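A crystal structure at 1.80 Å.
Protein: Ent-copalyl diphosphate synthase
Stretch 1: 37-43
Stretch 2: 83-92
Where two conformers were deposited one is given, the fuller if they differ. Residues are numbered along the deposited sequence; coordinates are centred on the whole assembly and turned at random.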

# COMPACT_ATOMS: atom_id res chain seq x y z
N LEU A 37 1.56 6.75 -16.41
CA LEU A 37 1.63 6.10 -17.71
C LEU A 37 1.15 6.97 -18.84
O LEU A 37 1.69 6.90 -19.97
CB LEU A 37 0.92 4.74 -17.70
CG LEU A 37 1.55 3.66 -16.81
CD1 LEU A 37 0.88 2.32 -17.05
CD2 LEU A 37 3.05 3.56 -17.02
N VAL A 38 0.11 7.77 -18.58
CA VAL A 38 -0.36 8.75 -19.56
C VAL A 38 0.78 9.71 -19.91
O VAL A 38 1.00 10.05 -21.09
CB VAL A 38 -1.58 9.55 -19.04
CG1 VAL A 38 -1.86 10.75 -19.92
CG2 VAL A 38 -2.81 8.66 -18.98
N SER A 39 1.50 10.16 -18.90
CA SER A 39 2.57 11.13 -19.13
C SER A 39 3.80 10.51 -19.79
O SER A 39 4.38 11.08 -20.73
CB SER A 39 2.97 11.77 -17.81
OG SER A 39 3.80 12.89 -18.04
N LEU A 40 4.20 9.34 -19.31
CA LEU A 40 5.48 8.73 -19.69
C LEU A 40 5.41 7.68 -20.78
O LEU A 40 6.43 7.42 -21.42
CB LEU A 40 6.15 8.08 -18.47
CG LEU A 40 6.43 9.02 -17.31
CD1 LEU A 40 6.95 8.25 -16.11
CD2 LEU A 40 7.37 10.17 -17.67
N ALA A 41 4.24 7.06 -20.98
CA ALA A 41 4.11 5.92 -21.89
C ALA A 41 2.88 6.00 -22.79
O ALA A 41 2.02 5.13 -22.75
CB ALA A 41 4.16 4.61 -21.10
N PRO A 42 2.77 7.07 -23.59
CA PRO A 42 1.61 7.21 -24.48
C PRO A 42 1.59 6.13 -25.57
O PRO A 42 0.54 5.89 -26.16
CB PRO A 42 1.81 8.61 -25.08
CG PRO A 42 3.28 8.85 -24.98
CD PRO A 42 3.72 8.16 -23.74
N TRP A 43 2.73 5.47 -25.79
CA TRP A 43 2.85 4.32 -26.75
C TRP A 43 2.08 3.07 -26.30
O TRP A 43 1.72 2.21 -27.10
CB TRP A 43 4.34 3.97 -26.97
CG TRP A 43 5.06 3.61 -25.70
CD1 TRP A 43 5.82 4.43 -24.95
CD2 TRP A 43 5.06 2.34 -25.03
NE1 TRP A 43 6.28 3.78 -23.84
CE2 TRP A 43 5.80 2.50 -23.85
CE3 TRP A 43 4.47 1.10 -25.28
CZ2 TRP A 43 6.02 1.45 -22.96
CZ3 TRP A 43 4.67 0.06 -24.38
CH2 TRP A 43 5.44 0.25 -23.23
N LEU A 83 -1.41 18.02 -18.67
CA LEU A 83 -0.64 19.06 -19.35
C LEU A 83 0.27 18.44 -20.42
O LEU A 83 0.37 18.94 -21.56
CB LEU A 83 0.17 19.90 -18.37
CG LEU A 83 -0.62 20.87 -17.46
CD1 LEU A 83 0.22 21.32 -16.28
CD2 LEU A 83 -1.10 22.08 -18.28
N THR A 84 0.94 17.35 -20.06
CA THR A 84 1.78 16.64 -21.01
C THR A 84 0.98 16.15 -22.22
O THR A 84 1.41 16.36 -23.37
CB THR A 84 2.55 15.49 -20.32
OG1 THR A 84 3.47 16.06 -19.38
CG2 THR A 84 3.31 14.63 -21.32
N GLU A 85 -0.18 15.53 -21.98
CA GLU A 85 -1.04 15.05 -23.07
C GLU A 85 -1.51 16.18 -23.98
O GLU A 85 -1.46 16.05 -25.22
CB GLU A 85 -2.24 14.30 -22.53
CG GLU A 85 -3.27 13.84 -23.56
CD GLU A 85 -2.74 12.81 -24.55
OE1 GLU A 85 -1.78 12.09 -24.22
OE2 GLU A 85 -3.30 12.71 -25.66
N LEU A 86 -1.96 17.28 -23.37
CA LEU A 86 -2.46 18.44 -24.12
C LEU A 86 -1.38 19.06 -25.00
O LEU A 86 -1.68 19.58 -26.07
CB LEU A 86 -3.05 19.48 -23.18
CG LEU A 86 -4.44 19.11 -22.70
CD1 LEU A 86 -4.77 19.82 -21.40
CD2 LEU A 86 -5.45 19.44 -23.79
N ALA A 87 -0.12 18.94 -24.58
CA ALA A 87 0.99 19.46 -25.39
C ALA A 87 1.45 18.55 -26.52
O ALA A 87 2.31 18.96 -27.30
CB ALA A 87 2.18 19.78 -24.51
N ARG A 88 0.95 17.32 -26.61
CA ARG A 88 1.48 16.37 -27.59
C ARG A 88 0.47 16.11 -28.70
O ARG A 88 -0.67 16.57 -28.61
CB ARG A 88 1.93 15.05 -26.92
CG ARG A 88 0.82 14.26 -26.30
CD ARG A 88 1.17 12.80 -26.07
NE ARG A 88 2.28 12.56 -25.15
CZ ARG A 88 2.19 12.10 -23.90
NH1 ARG A 88 1.01 11.81 -23.29
NH2 ARG A 88 3.32 11.93 -23.24
N THR A 89 0.89 15.41 -29.77
CA THR A 89 -0.06 14.89 -30.77
C THR A 89 -0.78 13.63 -30.23
O THR A 89 -0.29 13.00 -29.28
CB THR A 89 0.63 14.53 -32.11
OG1 THR A 89 1.57 13.47 -31.91
CG2 THR A 89 1.34 15.75 -32.70
N ASP A 90 -1.91 13.28 -30.82
CA ASP A 90 -2.74 12.17 -30.33
C ASP A 90 -2.16 10.76 -30.58
O ASP A 90 -1.59 10.51 -31.64
CB ASP A 90 -4.14 12.23 -30.95
CG ASP A 90 -4.97 13.39 -30.42
OD1 ASP A 90 -4.74 13.83 -29.27
OD2 ASP A 90 -5.88 13.85 -31.15
N SER A 91 -2.32 9.87 -29.59
CA SER A 91 -1.90 8.47 -29.74
C SER A 91 -2.86 7.70 -30.65
O SER A 91 -2.46 6.70 -31.28
CB SER A 91 -1.79 7.78 -28.37
OG SER A 91 -0.66 8.26 -27.65
N GLY A 92 -4.11 8.15 -30.72
CA GLY A 92 -5.13 7.55 -31.57
C GLY A 92 -6.33 8.48 -31.58
O GLY A 92 -6.29 9.55 -30.95

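Residues 37-40 close a helix that begins earlier in the chain; Ala41 is the first to leave helical values (phi/psi -136/59), although its N still bonds to Leu37 O at 2.7 Å. The second stretch also enters as a helix, and by Arg88 (-110/171) the backbone is extended. The two stretches approach at Ser39 and Thr84, with CA atoms 5.9 Å apart, and again at Pro42 and Ser91, 6.4 Å between CA atoms.

Arg88 dominates the contact. Its CA-to-CB bond points toward the first stretch, and the side chain (chi1 p, chi2 t, chi3 p) brings the guanidinium to the helix end, where carbonyls lack the i+4 amide partners of a continuing helix. Arg88 NH1 donates to Val38 O at 2.8 Å (151°) and Arg88 NH2 to Ser39 O at 2.9 Å (145°); both acceptors lie at the guanidinium edge, near its plane, as in-plane N-H bonds require. Pro42 covers one face, its CG 3.5 Å from Arg88 NH2. Within its own stretch, Arg88 NH1 also forms a salt bridge with Glu85 OE1 (3.0 Å, 163°), which helps fix the group's position.

Farther along, Ser91 OG donates to Pro42 O at 3.0 Å, but high B-factors and two deposited conformers make this bond less certain.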